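Local coordinates for surface protein R28 (Streptococcus pyogenes, PDB 6S5Z), which is a cell-wall-anchored surface protein of a pathogenic streptococcus, represented here by one Rib domain of immunoglobulin-like fold that has been implicated in infection, at residues A[34-39]-A[64-69]; A[16-21]-A[76-81]; A[40-45]-A[60-65]. All coordinates share one frame; numbering follows the deposited sequence.

In the fold
All three contacts lie in one Rib domain; interactions 2 and 3 pair strands of its mixed sheet (order 16-19, 71-81, 56-65, 41-44), and interaction 1 packs a loop on the end of strand 56-65. Interaction 2 joins edge strand 16-19 to strand 71-81 in parallel; interaction 3 pairs the opposite edge strand, 41-44, with strand 56-65 as an antiparallel hairpin, its centre about 17 Å from that of interaction 2. Interactions 1 and 3 share Val64 and His65, with centres about 10 Å apart; those of interactions 1 and 2 are about 25 Å apart. Both are nested within the chain loop that interaction 2 closes, so the first and last strands are joined side by side.

Interaction 1: A[34-39]-A[64-69]; sequences DELPSN and VHYPDG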
loop_
_atom_site.group_PDB
_atom_site.type_symbol
_atom_site.label_atom_id
_atom_site.label_comp_id
_atom_site.label_asym_id
_atom_site.label_seq_id
_atom_site.Cartn_x
_atom_site.Cartn_y
_atom_site.Cartn_z
ATOM N N ASP A 34 5.045 -0.631 11.051
ATOM C CA ASP A 34 5.496 -1.015 12.390
ATOM C C ASP A 34 4.351 -1.494 13.275
ATOM O O ASP A 34 4.606 -2.094 14.324
ATOM C CB ASP A 34 6.204 0.151 13.075
ATOM C CG ASP A 34 5.317 1.381 13.200
ATOM O OD1 ASP A 34 4.579 1.684 12.242
ATOM O OD2 ASP A 34 5.339 2.029 14.271
ATOM N N GLU A 35 3.105 -1.229 12.891
ATOM C CA GLU A 35 1.937 -1.677 13.634
ATOM C C GLU A 35 1.282 -2.913 13.025
ATOM O O GLU A 35 0.178 -3.292 13.439
ATOM C CB GLU A 35 0.937 -0.531 13.735
ATOM C CG GLU A 35 1.531 0.656 14.448
ATOM C CD GLU A 35 0.608 1.840 14.479
ATOM O OE1 GLU A 35 -0.494 1.743 13.893
ATOM O OE2 GLU A 35 0.998 2.870 15.072
ATOM N N LEU A 36 1.936 -3.542 12.046
ATOM C CA LEU A 36 1.505 -4.733 11.360
ATOM C C LEU A 36 2.587 -5.780 11.536
ATOM O O LEU A 36 3.755 -5.418 11.665
ATOM C CB LEU A 36 1.311 -4.456 9.860
ATOM C CG LEU A 36 0.508 -3.179 9.574
ATOM C CD1 LEU A 36 0.435 -2.917 8.078
ATOM C CD2 LEU A 36 -0.891 -3.219 10.190
ATOM N N PRO A 37 2.253 -7.072 11.521
ATOM C CA PRO A 37 3.301 -8.092 11.646
ATOM C C PRO A 37 4.399 -7.833 10.628
ATOM O O PRO A 37 4.130 -7.435 9.497
ATOM C CB PRO A 37 2.560 -9.402 11.360
ATOM C CG PRO A 37 1.119 -9.090 11.701
ATOM C CD PRO A 37 0.931 -7.669 11.270
ATOM N N SER A 38 5.649 -7.973 11.062
ATOM C CA SER A 38 6.754 -7.646 10.169
ATOM C C SER A 38 6.944 -8.689 9.074
ATOM O O SER A 38 7.674 -8.416 8.119
ATOM C CB SER A 38 8.043 -7.435 10.968
ATOM O OG SER A 38 8.415 -8.585 11.694
ATOM N N ASN A 39 6.315 -9.861 9.178
ATOM C CA ASN A 39 6.319 -10.810 8.073
ATOM C C ASN A 39 5.150 -10.617 7.108
ATOM O O ASN A 39 5.011 -11.401 6.168
ATOM C CB ASN A 39 6.281 -12.235 8.605
ATOM C CG ASN A 39 7.598 -12.666 9.189
ATOM O OD1 ASN A 39 8.633 -12.011 8.988
ATOM N ND2 ASN A 39 7.577 -13.779 9.910
ATOM N N VAL A 64 -2.188 -5.783 1.648
ATOM C CA VAL A 64 -1.372 -6.187 2.791
ATOM C C VAL A 64 -1.680 -7.652 3.076
ATOM O O VAL A 64 -2.808 -7.994 3.447
ATOM C CB VAL A 64 -1.637 -5.304 4.020
ATOM C CG1 VAL A 64 -0.713 -5.689 5.169
ATOM C CG2 VAL A 64 -1.388 -3.884 3.666
ATOM N N HIS A 65 -0.698 -8.531 2.878
ATOM C CA HIS A 65 -0.888 -9.976 3.025
ATOM C C HIS A 65 -0.369 -10.392 4.395
ATOM O O HIS A 65 0.835 -10.353 4.640
ATOM C CB HIS A 65 -0.153 -10.742 1.923
ATOM C CG HIS A 65 -0.778 -10.613 0.568
ATOM N ND1 HIS A 65 -1.528 -11.617 -0.005
ATOM C CD2 HIS A 65 -0.788 -9.586 -0.314
ATOM C CE1 HIS A 65 -1.965 -11.218 -1.187
ATOM N NE2 HIS A 65 -1.525 -9.991 -1.401
ATOM N N TYR A 66 -1.257 -10.850 5.249
ATOM C CA TYR A 66 -0.896 -11.171 6.617
ATOM C C TYR A 66 -0.456 -12.620 6.722
ATOM O O TYR A 66 -0.734 -13.430 5.830
ATOM C CB TYR A 66 -2.080 -10.925 7.537
ATOM C CG TYR A 66 -2.508 -9.497 7.596
ATOM C CD1 TYR A 66 -1.714 -8.553 8.214
ATOM C CD2 TYR A 66 -3.723 -9.089 7.052
ATOM C CE1 TYR A 66 -2.104 -7.244 8.286
ATOM C CE2 TYR A 66 -4.122 -7.776 7.127
ATOM C CZ TYR A 66 -3.304 -6.861 7.737
ATOM O OH TYR A 66 -3.692 -5.551 7.813
ATOM N N PRO A 67 0.245 -12.979 7.799
ATOM C CA PRO A 67 0.724 -14.366 7.928
ATOM C C PRO A 67 -0.367 -15.417 7.970
ATOM O O PRO A 67 -0.093 -16.563 7.603
ATOM C CB PRO A 67 1.511 -14.348 9.250
ATOM C CG PRO A 67 1.923 -12.921 9.414
ATOM C CD PRO A 67 0.758 -12.120 8.883
ATOM N N ASP A 68 -1.594 -15.086 8.361
ATOM C CA ASP A 68 -2.625 -16.114 8.415
ATOM C C ASP A 68 -3.348 -16.251 7.094
ATOM O O ASP A 68 -4.327 -17.001 7.006
ATOM C CB ASP A 68 -3.628 -15.841 9.547
ATOM C CG ASP A 68 -4.545 -14.665 9.265
ATOM O OD1 ASP A 68 -4.328 -13.937 8.280
ATOM O OD2 ASP A 68 -5.493 -14.455 10.051
ATOM N N GLY A 69 -2.876 -15.557 6.065
ATOM C CA GLY A 69 -3.447 -15.654 4.743
ATOM C C GLY A 69 -4.545 -14.673 4.447
ATOM O O GLY A 69 -4.981 -14.593 3.292
HETATM O O HOH W 1 2.599 -12.504 5.446
#
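The direct contact between loop 34-39 and the end of strand 56-65 is mostly between apolar carbons, and no hydrogen bond crosses it. At the buried end, Leu36 has CG anti to its own carbonyl carbon (chi1 -47°), which brings CD1 to 4.2 Å from CG1 of Val64, the two side chains crossing at about a right angle. Next along, Pro37 presents CD to the edge of the Tyr66 ring, near the ring plane, 4.1 Å from CD1. The phenol OH is hydrogen-bonded to Asp72, a ligand of the bound sodium ion, which probably places Tyr66 in the second shell of that site. Beyond Tyr66 the chain reverses in a type I beta turn, Tyr66 to Gly69, closed by Gly69 N donating to Tyr66 O at 3.0 Å; it lies between strands 56-65 and 71-81 of this immunoglobulin-like fold. Pro67, on the turn, meets Pro37 obliquely, its CG 4.1 Å from Pro37 CB. Packing loosens at the exposed Asn39, whose CB comes only to 4.5 Å from Pro67 CG. Here a water donates to Asn39 O at 2.7 Å and to His65 O at 2.9 Å.

Interaction 2: A[16-21]-A[76-81]; sequences RTVEQH and VKVTVT
Three short, straight backbone hydrogen bonds hold strand 16-19 against the end of strand 71-81. Val18 is gripped at both polar atoms: its N donates to Thr79 O at 2.9 Å with an N-H...O angle of 168°, and its O accepts from Thr81 N at 3.0 Å. Thr79 completes the set by donating from N to Arg16 O at 2.9 Å. In each the donor lies nearly along the C=O axis. This pattern, in which Val18 and Thr79 each bond to two residues on the other strand, is that of a parallel pair, and the short axes agree, running 28° apart. At the ends the geometry is poorer: Arg16 N makes a weak bond to Lys77 O at 3.4 Å, and Gln20 N bonds to Thr81 O along a bent 136° path.

On the face of Arg16, Val18, Val78 and Val80, CG2 of Val18 occupies the crowded position between N and the carbonyl carbon, and so approaches Val78 CG1 to 3.9 Å. The guanidinium of Arg16 has Val18 CG1 over one face, offset toward the rim. Val80 CG1, anti to its backbone N, instead touches the main chain at Gln20 CA. On the other face Thr17 and Thr79 run alongside each other, Thr17 OG1 facing Thr79 CB, and Thr17 CG2 crosses to Thr81 CG2 at 3.6 Å. A water bound to Thr81 OG1 makes a weak link to Glu19. Thr79 OG1 is hydrogen-bonded to His15 and Glu57, and Gln20 NE2 to Ser53 O.

Strand 16-19 forms an edge of the sheet within this chain; strand 71-81, flanked on its other side by strand 56-65 through backbone bonds such as Val78 with Lys58, connects it to the rest of the sheet of this immunoglobulin-like domain.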
loop_
_atom_site.group_PDB
_atom_site.type_symbol
_atom_site.label_atom_id
_atom_site.label_comp_id
_atom_site.label_asym_id
_atom_site.label_seq_id
_atom_site.Cartn_x
_atom_site.Cartn_y
_atom_site.Cartn_z
ATOM N N ARG A 16 2.418 9.667 -0.595
ATOM C CA ARG A 16 3.768 9.924 -1.076
ATOM C C ARG A 16 3.768 10.942 -2.214
ATOM O O ARG A 16 2.806 11.045 -2.992
ATOM C CB ARG A 16 4.439 8.633 -1.559
ATOM C CG ARG A 16 4.515 7.507 -0.558
ATOM C CD ARG A 16 5.319 6.384 -1.187
ATOM N NE ARG A 16 6.695 6.805 -1.451
ATOM C CZ ARG A 16 7.532 6.155 -2.256
ATOM N NH1 ARG A 16 7.140 5.069 -2.895
ATOM N NH2 ARG A 16 8.762 6.601 -2.432
ATOM N N THR A 17 4.872 11.691 -2.304
ATOM C CA THR A 17 5.157 12.584 -3.424
ATOM C C THR A 17 6.465 12.152 -4.067
ATOM O O THR A 17 7.501 12.086 -3.398
ATOM C CB THR A 17 5.252 14.036 -2.963
ATOM O OG1 THR A 17 4.018 14.403 -2.347
ATOM C CG2 THR A 17 5.511 14.952 -4.146
ATOM N N VAL A 18 6.420 11.858 -5.362
ATOM C CA VAL A 18 7.571 11.325 -6.078
ATOM C C VAL A 18 7.700 12.025 -7.424
ATOM O O VAL A 18 6.757 12.641 -7.929
ATOM C CB VAL A 18 7.475 9.795 -6.299
ATOM C CG1 VAL A 18 7.231 9.060 -4.987
ATOM C CG2 VAL A 18 6.390 9.462 -7.347
ATOM N N GLU A 19 8.877 11.889 -8.026
ATOM C CA GLU A 19 9.117 12.475 -9.336
ATOM C C GLU A 19 8.606 11.562 -10.447
ATOM O O GLU A 19 8.445 10.352 -10.264
ATOM C CB GLU A 19 10.603 12.742 -9.528
ATOM C CG GLU A 19 11.128 13.925 -8.721
ATOM C CD GLU A 19 12.569 14.247 -9.059
ATOM O OE1 GLU A 19 13.425 13.347 -8.917
ATOM O OE2 GLU A 19 12.843 15.391 -9.487
ATOM N N GLN A 20 8.353 12.161 -11.614
ATOM C CA GLN A 20 7.965 11.387 -12.785
ATOM C C GLN A 20 8.978 10.276 -13.022
ATOM O O GLN A 20 10.189 10.496 -12.913
ATOM C CB GLN A 20 7.893 12.290 -14.014
ATOM C CG GLN A 20 7.133 11.698 -15.204
ATOM C CD GLN A 20 6.983 12.730 -16.304
ATOM O OE1 GLN A 20 7.471 13.849 -16.165
ATOM N NE2 GLN A 20 6.290 12.374 -17.389
ATOM N N HIS A 21 8.468 9.083 -13.327
ATOM C CA HIS A 21 9.200 7.842 -13.649
ATOM C C HIS A 21 9.759 7.147 -12.411
ATOM O O HIS A 21 10.437 6.131 -12.536
ATOM C CB HIS A 21 10.319 8.081 -14.669
ATOM C CG HIS A 21 9.839 8.721 -15.933
ATOM N ND1 HIS A 21 8.888 8.135 -16.735
ATOM C CD2 HIS A 21 10.183 9.881 -16.542
ATOM C CE1 HIS A 21 8.662 8.908 -17.783
ATOM N NE2 HIS A 21 9.428 9.975 -17.686
ATOM N N VAL A 76 -4.548 4.263 -1.519
ATOM C CA VAL A 76 -3.444 5.199 -1.320
ATOM C C VAL A 76 -3.432 6.225 -2.441
ATOM O O VAL A 76 -4.066 6.064 -3.481
ATOM C CB VAL A 76 -2.071 4.505 -1.238
ATOM C CG1 VAL A 76 -2.052 3.406 -0.185
ATOM C CG2 VAL A 76 -1.695 3.933 -2.621
ATOM N N LYS A 77 -2.681 7.288 -2.207
ATOM C CA LYS A 77 -2.568 8.386 -3.145
ATOM C C LYS A 77 -1.097 8.689 -3.349
ATOM O O LYS A 77 -0.306 8.648 -2.400
ATOM C CB LYS A 77 -3.340 9.612 -2.642
ATOM C CG LYS A 77 -4.830 9.310 -2.534
ATOM C CD LYS A 77 -5.709 10.530 -2.289
ATOM C CE LYS A 77 -7.174 10.173 -2.575
ATOM N NZ LYS A 77 -8.062 11.357 -2.750
ATOM N N VAL A 78 -0.731 8.963 -4.596
ATOM C CA VAL A 78 0.634 9.314 -4.942
ATOM C C VAL A 78 0.572 10.570 -5.792
ATOM O O VAL A 78 -0.128 10.606 -6.814
ATOM C CB VAL A 78 1.365 8.184 -5.695
ATOM C CG1 VAL A 78 2.779 8.619 -6.047
ATOM C CG2 VAL A 78 1.418 6.897 -4.871
ATOM N N THR A 79 1.279 11.599 -5.363
ATOM C CA THR A 79 1.434 12.810 -6.143
ATOM C C THR A 79 2.684 12.639 -6.985
ATOM O O THR A 79 3.740 12.279 -6.459
ATOM C CB THR A 79 1.558 14.027 -5.220
ATOM O OG1 THR A 79 0.440 14.056 -4.331
ATOM C CG2 THR A 79 1.603 15.320 -6.024
ATOM N N VAL A 80 2.561 12.824 -8.293
ATOM C CA VAL A 80 3.714 12.739 -9.176
ATOM C C VAL A 80 3.991 14.140 -9.706
ATOM O O VAL A 80 3.107 14.764 -10.303
ATOM C CB VAL A 80 3.486 11.733 -10.313
ATOM C CG1 VAL A 80 4.759 11.562 -11.127
ATOM C CG2 VAL A 80 3.020 10.397 -9.742
ATOM N N THR A 81 5.188 14.656 -9.436
ATOM C CA THR A 81 5.606 15.988 -9.862
ATOM C C THR A 81 6.399 15.933 -11.168
ATOM O O THR A 81 7.010 14.917 -11.513
ATOM C CB THR A 81 6.474 16.641 -8.786
ATOM O OG1 THR A 81 7.745 15.982 -8.743
ATOM C CG2 THR A 81 5.836 16.465 -7.429
HETATM O O HOH W 2 9.943 16.786 -10.772
#

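Interaction 3: A[40-45]-A[60-65]; sequences STYNWK and GIVEVH
Glu63 anchors the polar face of this antiparallel pairing. Its OE1 accepts two hydrogen bonds: Asn43 ND2 at 3.0 Å, from above the carboxylate plane, and His65 NE2 at 2.9 Å, on the anti lone pair. OE2 forms a salt bridge with Lys45 NZ (3.2 Å) through its anti lone pair; this charge probably stabilises the carboxylate as an anion. Asn43 reaches it because CG sits between N and the carbonyl carbon (chi1 62°); a second bond, ND2 to Trp44 O, helps fix its amide. Lys45 bends at chi3 and chi4 to bring NZ back, pressing CE against Ile61 CG2 at 3.5 Å. Beneath lies the backbone register, with Thr41-His65 and Asn43-Glu63 as hydrogen-bonded pairs; His65 N to Thr41 O is nearly straight at 174°, and Lys45 N to Ile61 O continues the pairing past strand 41-44. On the reverse face Tyr42 CE2 meets both methyls of Val64, at 3.7 Å. Further on, where Trp44 and Val62 diverge, the indole brings CZ3 to 3.6 Å from Val62 CG2. Strand 71-81 flanks this hairpin at strand 56-65 in the sheet of the immunoglobulin-like domain, adding Asp73 as a second salt-bridge partner for Lys45 and Val76 against Trp44.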
loop_
_atom_site.group_PDB
_atom_site.type_symbol
_atom_site.label_atom_id
_atom_site.label_comp_id
_atom_site.label_asym_id
_atom_site.label_seq_id
_atom_site.Cartn_x
_atom_site.Cartn_y
_atom_site.Cartn_z
ATOM N N SER A 40 4.334 -9.580 7.289
ATOM C CA SER A 40 3.377 -9.224 6.247
ATOM C C SER A 40 4.120 -8.887 4.964
ATOM O O SER A 40 5.220 -8.350 4.990
ATOM C CB SER A 40 2.537 -8.019 6.682
ATOM O OG SER A 40 1.944 -8.246 7.952
ATOM N N THR A 41 3.490 -9.149 3.822
ATOM C CA THR A 41 4.064 -8.729 2.555
ATOM C C THR A 41 3.126 -7.725 1.898
ATOM O O THR A 41 1.922 -7.736 2.142
ATOM C CB THR A 41 4.349 -9.934 1.622
ATOM O OG1 THR A 41 3.127 -10.574 1.231
ATOM C CG2 THR A 41 5.247 -10.960 2.318
ATOM N N TYR A 42 3.689 -6.844 1.070
ATOM C CA TYR A 42 2.950 -5.737 0.468
ATOM C C TYR A 42 3.139 -5.785 -1.037
ATOM O O TYR A 42 4.264 -5.964 -1.513
ATOM C CB TYR A 42 3.447 -4.391 1.011
ATOM C CG TYR A 42 3.376 -4.282 2.527
ATOM C CD1 TYR A 42 4.365 -4.843 3.349
ATOM C CD2 TYR A 42 2.313 -3.636 3.144
ATOM C CE1 TYR A 42 4.283 -4.741 4.744
ATOM C CE2 TYR A 42 2.232 -3.536 4.517
ATOM C CZ TYR A 42 3.215 -4.079 5.313
ATOM O OH TYR A 42 3.094 -3.951 6.685
ATOM N N ASN A 43 2.046 -5.618 -1.780
ATOM C CA ASN A 43 2.137 -5.567 -3.232
ATOM C C ASN A 43 1.022 -4.682 -3.743
ATOM O O ASN A 43 0.022 -4.466 -3.059
ATOM C CB ASN A 43 2.036 -6.950 -3.872
ATOM C CG ASN A 43 0.707 -7.619 -3.600
ATOM O OD1 ASN A 43 0.551 -8.306 -2.598
ATOM N ND2 ASN A 43 -0.267 -7.415 -4.493
ATOM N N TRP A 44 1.202 -4.175 -4.956
ATOM C CA TRP A 44 0.139 -3.420 -5.597
ATOM C C TRP A 44 -0.954 -4.358 -6.077
ATOM O O TRP A 44 -0.681 -5.393 -6.693
ATOM C CB TRP A 44 0.683 -2.604 -6.780
ATOM C CG TRP A 44 1.628 -1.532 -6.368
ATOM C CD1 TRP A 44 2.977 -1.499 -6.558
ATOM C CD2 TRP A 44 1.293 -0.337 -5.651
ATOM N NE1 TRP A 44 3.504 -0.349 -6.008
ATOM C CE2 TRP A 44 2.489 0.379 -5.449
ATOM C CE3 TRP A 44 0.093 0.195 -5.164
ATOM C CZ2 TRP A 44 2.522 1.604 -4.777
ATOM C CZ3 TRP A 44 0.125 1.405 -4.509
ATOM C CH2 TRP A 44 1.332 2.096 -4.315
ATOM N N LYS A 45 -2.201 -3.977 -5.818
ATOM C CA LYS A 45 -3.314 -4.702 -6.415
ATOM C C LYS A 45 -3.203 -4.658 -7.932
ATOM O O LYS A 45 -2.841 -3.637 -8.511
ATOM C CB LYS A 45 -4.650 -4.086 -5.985
ATOM C CG LYS A 45 -5.880 -4.791 -6.555
ATOM C CD LYS A 45 -7.141 -4.238 -5.915
ATOM C CE LYS A 45 -7.221 -4.672 -4.480
ATOM N NZ LYS A 45 -7.473 -6.109 -4.383
ATOM N N GLY A 60 -3.981 4.435 -5.970
ATOM C CA GLY A 60 -3.554 3.055 -6.074
ATOM C C GLY A 60 -4.140 2.286 -4.912
ATOM O O GLY A 60 -4.748 2.859 -4.005
ATOM N N ILE A 61 -3.965 0.970 -4.957
ATOM C CA ILE A 61 -4.429 0.085 -3.894
ATOM C C ILE A 61 -3.296 -0.847 -3.499
ATOM O O ILE A 61 -2.706 -1.521 -4.354
ATOM C CB ILE A 61 -5.676 -0.705 -4.318
ATOM C CG1 ILE A 61 -6.789 0.279 -4.713
ATOM C CG2 ILE A 61 -6.135 -1.611 -3.187
ATOM C CD1 ILE A 61 -7.959 -0.371 -5.396
ATOM N N VAL A 62 -2.970 -0.853 -2.212
ATOM C CA VAL A 62 -1.985 -1.761 -1.651
ATOM C C VAL A 62 -2.722 -2.947 -1.055
ATOM O O VAL A 62 -3.712 -2.773 -0.327
ATOM C CB VAL A 62 -1.132 -1.055 -0.587
ATOM C CG1 VAL A 62 -0.161 -2.049 0.091
ATOM C CG2 VAL A 62 -0.381 0.108 -1.204
ATOM N N GLU A 63 -2.265 -4.153 -1.386
ATOM C CA GLU A 63 -2.687 -5.352 -0.685
ATOM C C GLU A 63 -1.691 -5.657 0.424
ATOM O O GLU A 63 -0.488 -5.795 0.162
ATOM C CB GLU A 63 -2.773 -6.547 -1.625
ATOM C CG GLU A 63 -3.723 -6.357 -2.762
ATOM C CD GLU A 63 -3.735 -7.577 -3.682
ATOM O OE1 GLU A 63 -2.881 -8.484 -3.511
ATOM O OE2 GLU A 63 -4.603 -7.622 -4.568
ATOM N N VAL A 64 -2.188 -5.783 1.648
ATOM C CA VAL A 64 -1.372 -6.187 2.791
ATOM C C VAL A 64 -1.680 -7.652 3.076
ATOM O O VAL A 64 -2.808 -7.994 3.447
ATOM C CB VAL A 64 -1.637 -5.304 4.020
ATOM C CG1 VAL A 64 -0.713 -5.689 5.169
ATOM C CG2 VAL A 64 -1.388 -3.884 3.666
ATOM N N HIS A 65 -0.698 -8.531 2.878
ATOM C CA HIS A 65 -0.888 -9.976 3.025
ATOM C C HIS A 65 -0.369 -10.392 4.395
ATOM O O HIS A 65 0.835 -10.353 4.640
ATOM C CB HIS A 65 -0.153 -10.742 1.923
ATOM C CG HIS A 65 -0.778 -10.613 0.568
ATOM N ND1 HIS A 65 -1.528 -11.617 -0.005
ATOM C CD2 HIS A 65 -0.788 -9.586 -0.314
ATOM C CE1 HIS A 65 -1.965 -11.218 -1.187
ATOM N NE2 HIS A 65 -1.525 -9.991 -1.401
#